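Local coordinates for phosphatidylserine synthase (Haemophilus influenzae, PDB 3HSI), which is an alpha/beta protein of the phospholipase D superfamily, called a phosphatidylserine synthase, at residues 41-44 and 45-49; 73-76 and 77-80. All blocks are in the same frame, centred on the assembly; numbering follows the deposited sequence. Where two conformers were deposited one is given.

Interaction 1 of 2, residues 41-44 and 45-49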
ATOM      1  N   GLN C  41      35.881  -7.215   9.760  1.00 23.13           N
ATOM      2  CA  GLN C  41      35.297  -8.548   9.875  1.00 24.03           C
ATOM      3  C   GLN C  41      34.827  -9.132   8.538  1.00 22.87           C
ATOM      4  O   GLN C  41      35.186 -10.253   8.209  1.00 22.99           O
ATOM      5  CB  GLN C  41      34.174  -8.605  10.931  1.00 23.63           C
ATOM      6  CG  GLN C  41      34.673  -8.791  12.356  1.00 27.56           C
ATOM      7  CD  GLN C  41      35.789  -9.819  12.480  1.00 30.83           C
ATOM      8  OE1 GLN C  41      35.647 -10.961  12.070  1.00 32.81           O
ATOM      9  NE2 GLN C  41      36.914  -9.400  13.024  1.00 33.11           N
ATOM     10  N   ILE C  42      34.074  -8.364   7.759  1.00 23.20           N
ATOM     11  CA  ILE C  42      33.679  -8.788   6.403  1.00 23.27           C
ATOM     12  C   ILE C  42      34.904  -9.301   5.636  1.00 23.77           C
ATOM     13  O   ILE C  42      34.918 -10.429   5.186  1.00 23.56           O
ATOM     14  CB  ILE C  42      32.982  -7.665   5.596  1.00 23.61           C
ATOM     15  CG1 ILE C  42      31.644  -7.307   6.227  1.00 21.54           C
ATOM     16  CG2 ILE C  42      32.757  -8.094   4.121  1.00 21.91           C
ATOM     17  CD1 ILE C  42      31.154  -5.953   5.768  1.00 21.48           C
ATOM     18  N   ILE C  43      35.932  -8.480   5.531  1.00 24.08           N
ATOM     19  CA  ILE C  43      37.138  -8.856   4.819  1.00 24.74           C
ATOM     20  C   ILE C  43      37.798 -10.152   5.329  1.00 25.04           C
ATOM     21  O   ILE C  43      38.099 -11.049   4.543  1.00 24.55           O
ATOM     22  CB  ILE C  43      38.143  -7.708   4.788  1.00 25.11           C
ATOM     23  CG1 ILE C  43      37.537  -6.546   3.990  1.00 25.29           C
ATOM     24  CG2 ILE C  43      39.484  -8.189   4.174  1.00 23.91           C
ATOM     25  CD1 ILE C  43      38.415  -5.278   3.935  1.00 26.21           C
ATOM     26  N   GLU C  44      37.963 -10.260   6.641  1.00 25.05           N
ATOM     27  CA  GLU C  44      38.588 -11.423   7.267  1.00 25.30           C
ATOM     28  C   GLU C  44      37.767 -12.716   7.033  1.00 24.67           C
ATOM     29  O   GLU C  44      38.318 -13.828   6.789  1.00 22.94           O
ATOM     30  CB  GLU C  44      38.681 -11.140   8.763  1.00 26.49           C
ATOM     31  CG  GLU C  44      39.620 -12.019   9.502  1.00 31.98           C
ATOM     32  CD  GLU C  44      39.827 -11.569  10.944  1.00 37.82           C
ATOM     33  OE1 GLU C  44      39.352 -10.470  11.314  1.00 41.48           O
ATOM     34  OE2 GLU C  44      40.472 -12.321  11.711  1.00 39.82           O
ATOM     35  N   LEU C  45      36.453 -12.563   7.108  1.00 22.74           N
ATOM     36  CA  LEU C  45      35.538 -13.676   6.906  1.00 23.04           C
ATOM     37  C   LEU C  45      35.519 -14.152   5.442  1.00 23.31           C
ATOM     38  O   LEU C  45      35.480 -15.378   5.187  1.00 23.59           O
ATOM     39  CB  LEU C  45      34.118 -13.317   7.388  1.00 22.89           C
ATOM     40  CG  LEU C  45      34.002 -13.327   8.917  1.00 23.55           C
ATOM     41  CD1 LEU C  45      32.605 -12.900   9.314  1.00 22.66           C
ATOM     42  CD2 LEU C  45      34.401 -14.711   9.526  1.00 18.66           C
ATOM     43  N   ILE C  46      35.587 -13.206   4.497  1.00 22.37           N
ATOM     44  CA  ILE C  46      35.630 -13.547   3.072  1.00 22.62           C
ATOM     45  C   ILE C  46      36.925 -14.304   2.765  1.00 23.21           C
ATOM     46  O   ILE C  46      36.880 -15.363   2.123  1.00 23.05           O
ATOM     47  CB  ILE C  46      35.488 -12.306   2.157  1.00 22.32           C
ATOM     48  CG1 ILE C  46      34.048 -11.753   2.199  1.00 23.12           C
ATOM     49  CG2 ILE C  46      35.867 -12.636   0.700  1.00 21.83           C
ATOM     50  CD1 ILE C  46      33.925 -10.341   1.620  1.00 20.31           C
ATOM     51  N   ARG C  47      38.057 -13.788   3.260  1.00 23.29           N
ATOM     52  CA  ARG C  47      39.377 -14.399   2.999  1.00 24.50           C
ATOM     53  C   ARG C  47      39.507 -15.795   3.532  1.00 25.40           C
ATOM     54  O   ARG C  47      40.288 -16.586   3.011  1.00 27.00           O
ATOM     55  CB  ARG C  47      40.515 -13.563   3.570  1.00 23.81           C
ATOM     56  CG  ARG C  47      40.719 -12.255   2.847  1.00 26.15           C
ATOM     57  CD  ARG C  47      41.693 -11.315   3.529  1.00 23.97           C
ATOM     58  NE  ARG C  47      41.934 -10.180   2.650  1.00 26.48           N
ATOM     59  CZ  ARG C  47      42.681  -9.117   2.950  1.00 27.25           C
ATOM     60  NH1 ARG C  47      43.266  -9.011   4.131  1.00 30.95           N
ATOM     61  NH2 ARG C  47      42.834  -8.148   2.060  1.00 25.38           N
ATOM     62  N   ASN C  48      38.779 -16.107   4.591  1.00 26.45           N
ATOM     63  CA  ASN C  48      38.911 -17.421   5.193  1.00 27.41           C
ATOM     64  C   ASN C  48      37.878 -18.440   4.768  1.00 27.14           C
ATOM     65  O   ASN C  48      38.024 -19.615   5.088  1.00 28.29           O
ATOM     66  CB  ASN C  48      39.005 -17.296   6.706  1.00 27.97           C
ATOM     67  CG  ASN C  48      40.289 -16.651   7.107  1.00 31.32           C
ATOM     68  OD1 ASN C  48      41.364 -17.257   6.969  1.00 36.49           O
ATOM     69  ND2 ASN C  48      40.221 -15.391   7.518  1.00 33.57           N
ATOM     70  N   ALA C  49      36.865 -17.995   4.029  1.00 26.48           N
ATOM     71  CA  ALA C  49      35.776 -18.854   3.591  1.00 25.83           C
ATOM     72  C   ALA C  49      36.266 -19.974   2.687  1.00 26.12           C
ATOM     73  O   ALA C  49      37.079 -19.749   1.789  1.00 26.40           O
ATOM     74  CB  ALA C  49      34.713 -18.036   2.881  1.00 25.50           C
TER
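Leu45, Ile46 and Arg47 each donate their backbone N-H to the carbonyl four residues back, on Gln41, Ile42 and Ile43, in regular alpha-helical bonds such as Ile46 N to Ile42 O at 2.9 Å. Their side chains sort onto different faces of the turn. Ile42 and Ile46 lie alongside each other, pointing the same way, with Ile42 CG2 3.6 Å from Ile46 CD1; Ile46 also packs on Ile69, Val76 and Phe148. One residue on, Ile43 and Arg47 run side by side. Ile43 CG2, placed anti to its backbone N (CG1 at chi1 -64°), sits over the centre of one face of the Arg47 guanidinium, 3.5 Å from Arg47 CZ. The extended arginine chain lays the guanidinium against this methyl, and NH2 forms a salt bridge with Glu72. On the solvent side Gln41 NE2 reaches Glu44 OE1 in a weak bond of 3.2 Å, while Gln41 OE1 accepts from Lys177. Asn48 turns its amide back on the helix: ND2 donates to Glu44 O at 2.6 Å, approaching tilted from the carbonyl plane. The backbone Asn48 N adds a weak bond of 3.2 Å to Glu44 O, so two donors of one residue hold that carbonyl. Near its C-terminal end, helix 35-48 thus has Ile42 and Ile46 on its buried face and Glu44, Arg47 and Asn48 on its exposed one, as in a helix packed on an alpha/beta domain.

Interaction 2 of 2, residues 73-76 and 77-80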
ATOM      1  N   ILE C  73      35.898 -10.980  -2.763  1.00 23.41           N
ATOM      2  CA  ILE C  73      35.088 -12.126  -3.194  1.00 23.68           C
ATOM      3  C   ILE C  73      35.728 -12.828  -4.382  1.00 24.23           C
ATOM      4  O   ILE C  73      35.896 -14.040  -4.373  1.00 23.73           O
ATOM      5  CB  ILE C  73      33.652 -11.703  -3.638  1.00 24.35           C
ATOM      6  CG1 ILE C  73      32.888 -11.067  -2.479  1.00 24.11           C
ATOM      7  CG2 ILE C  73      32.865 -12.922  -4.235  1.00 24.22           C
ATOM      8  CD1 ILE C  73      32.366 -12.039  -1.469  1.00 23.84           C
ATOM      9  N   TYR C  74      36.071 -12.050  -5.414  1.00 24.95           N
ATOM     10  CA  TYR C  74      36.589 -12.596  -6.661  1.00 25.47           C
ATOM     11  C   TYR C  74      37.927 -13.259  -6.391  1.00 26.15           C
ATOM     12  O   TYR C  74      38.244 -14.277  -6.978  1.00 25.37           O
ATOM     13  CB  TYR C  74      36.723 -11.504  -7.731  1.00 26.33           C
ATOM     14  CG  TYR C  74      35.462 -11.315  -8.542  1.00 27.53           C
ATOM     15  CD1 TYR C  74      35.225 -12.096  -9.682  1.00 28.00           C
ATOM     16  CD2 TYR C  74      34.527 -10.358  -8.195  1.00 28.61           C
ATOM     17  CE1 TYR C  74      34.071 -11.945 -10.437  1.00 29.28           C
ATOM     18  CE2 TYR C  74      33.356 -10.203  -8.942  1.00 32.54           C
ATOM     19  CZ  TYR C  74      33.144 -10.998 -10.067  1.00 31.52           C
ATOM     20  OH  TYR C  74      32.008 -10.856 -10.806  1.00 32.86           O
ATOM     21  N   ARG C  75      38.700 -12.681  -5.478  1.00 26.47           N
ATOM     22  CA  ARG C  75      39.977 -13.264  -5.131  1.00 28.19           C
ATOM     23  C   ARG C  75      39.796 -14.660  -4.508  1.00 28.00           C
ATOM     24  O   ARG C  75      40.480 -15.598  -4.926  1.00 28.02           O
ATOM     25  CB  ARG C  75      40.772 -12.308  -4.239  1.00 28.46           C
ATOM     26  CG  ARG C  75      42.089 -12.845  -3.713  1.00 33.79           C
ATOM     27  CD  ARG C  75      42.673 -11.824  -2.726  1.00 42.86           C
ATOM     28  NE  ARG C  75      43.711 -12.328  -1.810  1.00 47.87           N
ATOM     29  CZ  ARG C  75      43.502 -13.131  -0.762  1.00 50.82           C
ATOM     30  NH1 ARG C  75      42.283 -13.612  -0.484  1.00 51.06           N
ATOM     31  NH2 ARG C  75      44.535 -13.485   0.002  1.00 52.30           N
ATOM     32  N   VAL C  76      38.872 -14.814  -3.548  1.00 27.77           N
ATOM     33  CA  VAL C  76      38.706 -16.121  -2.904  1.00 28.35           C
ATOM     34  C   VAL C  76      38.083 -17.119  -3.859  1.00 29.49           C
ATOM     35  O   VAL C  76      38.429 -18.309  -3.836  1.00 28.96           O
ATOM     36  CB  VAL C  76      37.926 -16.106  -1.554  1.00 28.03           C
ATOM     37  CG1 VAL C  76      38.779 -15.499  -0.507  1.00 29.22           C
ATOM     38  CG2 VAL C  76      36.562 -15.412  -1.668  1.00 25.49           C
ATOM     39  N   LYS C  77      37.183 -16.605  -4.701  1.00 30.55           N
ATOM     40  CA  LYS C  77      36.491 -17.389  -5.706  1.00 32.21           C
ATOM     41  C   LYS C  77      37.446 -17.881  -6.791  1.00 32.42           C
ATOM     42  O   LYS C  77      37.271 -18.964  -7.321  1.00 32.76           O
ATOM     43  CB  LYS C  77      35.355 -16.574  -6.304  1.00 32.35           C
ATOM     44  CG  LYS C  77      34.588 -17.290  -7.366  1.00 37.45           C
ATOM     45  CD  LYS C  77      33.772 -18.460  -6.813  1.00 40.67           C
ATOM     46  CE  LYS C  77      33.387 -19.374  -7.949  1.00 44.35           C
ATOM     47  NZ  LYS C  77      32.482 -20.460  -7.492  1.00 47.54           N
ATOM     48  N   GLN C  78      38.464 -17.095  -7.112  1.00 33.03           N
ATOM     49  CA  GLN C  78      39.443 -17.531  -8.076  1.00 33.95           C
ATOM     50  C   GLN C  78      40.414 -18.582  -7.487  1.00 33.38           C
ATOM     51  O   GLN C  78      40.904 -19.427  -8.223  1.00 33.58           O
ATOM     52  CB  GLN C  78      40.124 -16.359  -8.836  1.00 34.62           C
ATOM     53  CG  GLN C  78      41.220 -15.616  -8.098  1.00 38.84           C
ATOM     54  CD  GLN C  78      41.502 -14.208  -8.658  1.00 43.72           C
ATOM     55  OE1 GLN C  78      40.894 -13.772  -9.639  1.00 46.12           O
ATOM     56  NE2 GLN C  78      42.430 -13.495  -8.018  1.00 44.27           N
ATOM     57  N   GLU C  79      40.645 -18.504  -6.175  0.50 33.16           N
ATOM     58  CA  GLU C  79      41.416 -19.498  -5.415  0.50 32.97           C
ATOM     59  C   GLU C  79      40.620 -20.796  -5.155  0.50 32.78           C
ATOM     60  O   GLU C  79      41.207 -21.874  -5.062  0.50 32.46           O
ATOM     61  CB  GLU C  79      41.875 -18.902  -4.072  0.50 32.93           C
ATOM     62  CG  GLU C  79      42.650 -17.588  -4.178  0.50 34.07           C
ATOM     63  CD  GLU C  79      42.829 -16.852  -2.833  0.50 36.07           C
ATOM     64  OE1 GLU C  79      41.936 -16.931  -1.958  0.50 35.72           O
ATOM     65  OE2 GLU C  79      43.871 -16.176  -2.656  0.50 36.98           O
ATOM     66  N   ASN C  80      39.290 -20.677  -5.034  1.00 32.37           N
ATOM     67  CA  ASN C  80      38.382 -21.800  -4.679  1.00 32.38           C
ATOM     68  C   ASN C  80      37.217 -21.873  -5.680  1.00 31.72           C
ATOM     69  O   ASN C  80      36.153 -21.301  -5.426  1.00 30.79           O
ATOM     70  CB  ASN C  80      37.797 -21.627  -3.255  1.00 33.48           C
ATOM     71  CG  ASN C  80      38.875 -21.401  -2.166  1.00 36.16           C
ATOM     72  OD1 ASN C  80      39.455 -22.357  -1.638  1.00 39.69           O
ATOM     73  ND2 ASN C  80      39.130 -20.134  -1.826  1.00 36.41           N
TER
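Glu79 meets Arg75 over a guanidinium face, not through paired N-H bonds: Glu79 OE2 stands over the centre of that face, 3.6 Å from Arg75 CZ, and the carboxylate plane is turned 61° from the guanidinium plane. The salt bridge between Arg75 NH1 and Glu79 OE1 is long, 3.6 Å, and joins charges alone, since the oxygen lies well out of the guanidinium plane. The extended arginine chain starts anti to the backbone N (chi1 175°), which sends it outward and across the axis, where the glutamate crosses it at a slant. Glu79 was modelled in two conformers, so this ion pair describes one of them. Its carboxylate also borders the aliphatic side of Val76, with OE1 3.8 Å from Val76 CG1.

Below the side chains the backbone keeps the helical pattern, with Lys77 N bonded to Ile73 O at 2.9 Å and Glu79 N to Arg75 O at 3.2 Å. At the end, Asn80 leaves helical geometry and bends its amide back: ND2 donates to Val76 O at 2.8 Å, tilted from the carbonyl plane, and Asn80 N adds a weak bond to the same oxygen. Lys77 NZ donates to the carbonyls of Pro81 and Leu83, just after the helix. Ile73 packs on Ile46 and Arg75 on Arg47 of helix 35-48, Tyr74 stacks on Tyr118 of helix 107-118, and helix 64-79 itself forms the crossover of a beta-alpha-beta unit between parallel strands 52-56 and 84-90.

In the fold
Interactions 1 and 2 are the C-terminal turns of two helices packed against each other, 35-48 and 64-79, with centres about 11 Å apart. Val76 of interaction 2 wedges against interaction 1: its CG1 lies 3.2 Å from Ile46 O and 3.7 Å from Arg47 CA. Ile46 CG2 in turn comes within 3.8 Å of Ile73 N. At the edge of this packed seam the two arginines run close, Arg75 NH1 being 3.9 Å from Arg47 CG, yet Arg47 pairs with Glu72, and Arg75 with Glu79 at long range. The centres of interactions 1 and 2 lie about 22 and 28 Å, respectively, from the centre of the chain.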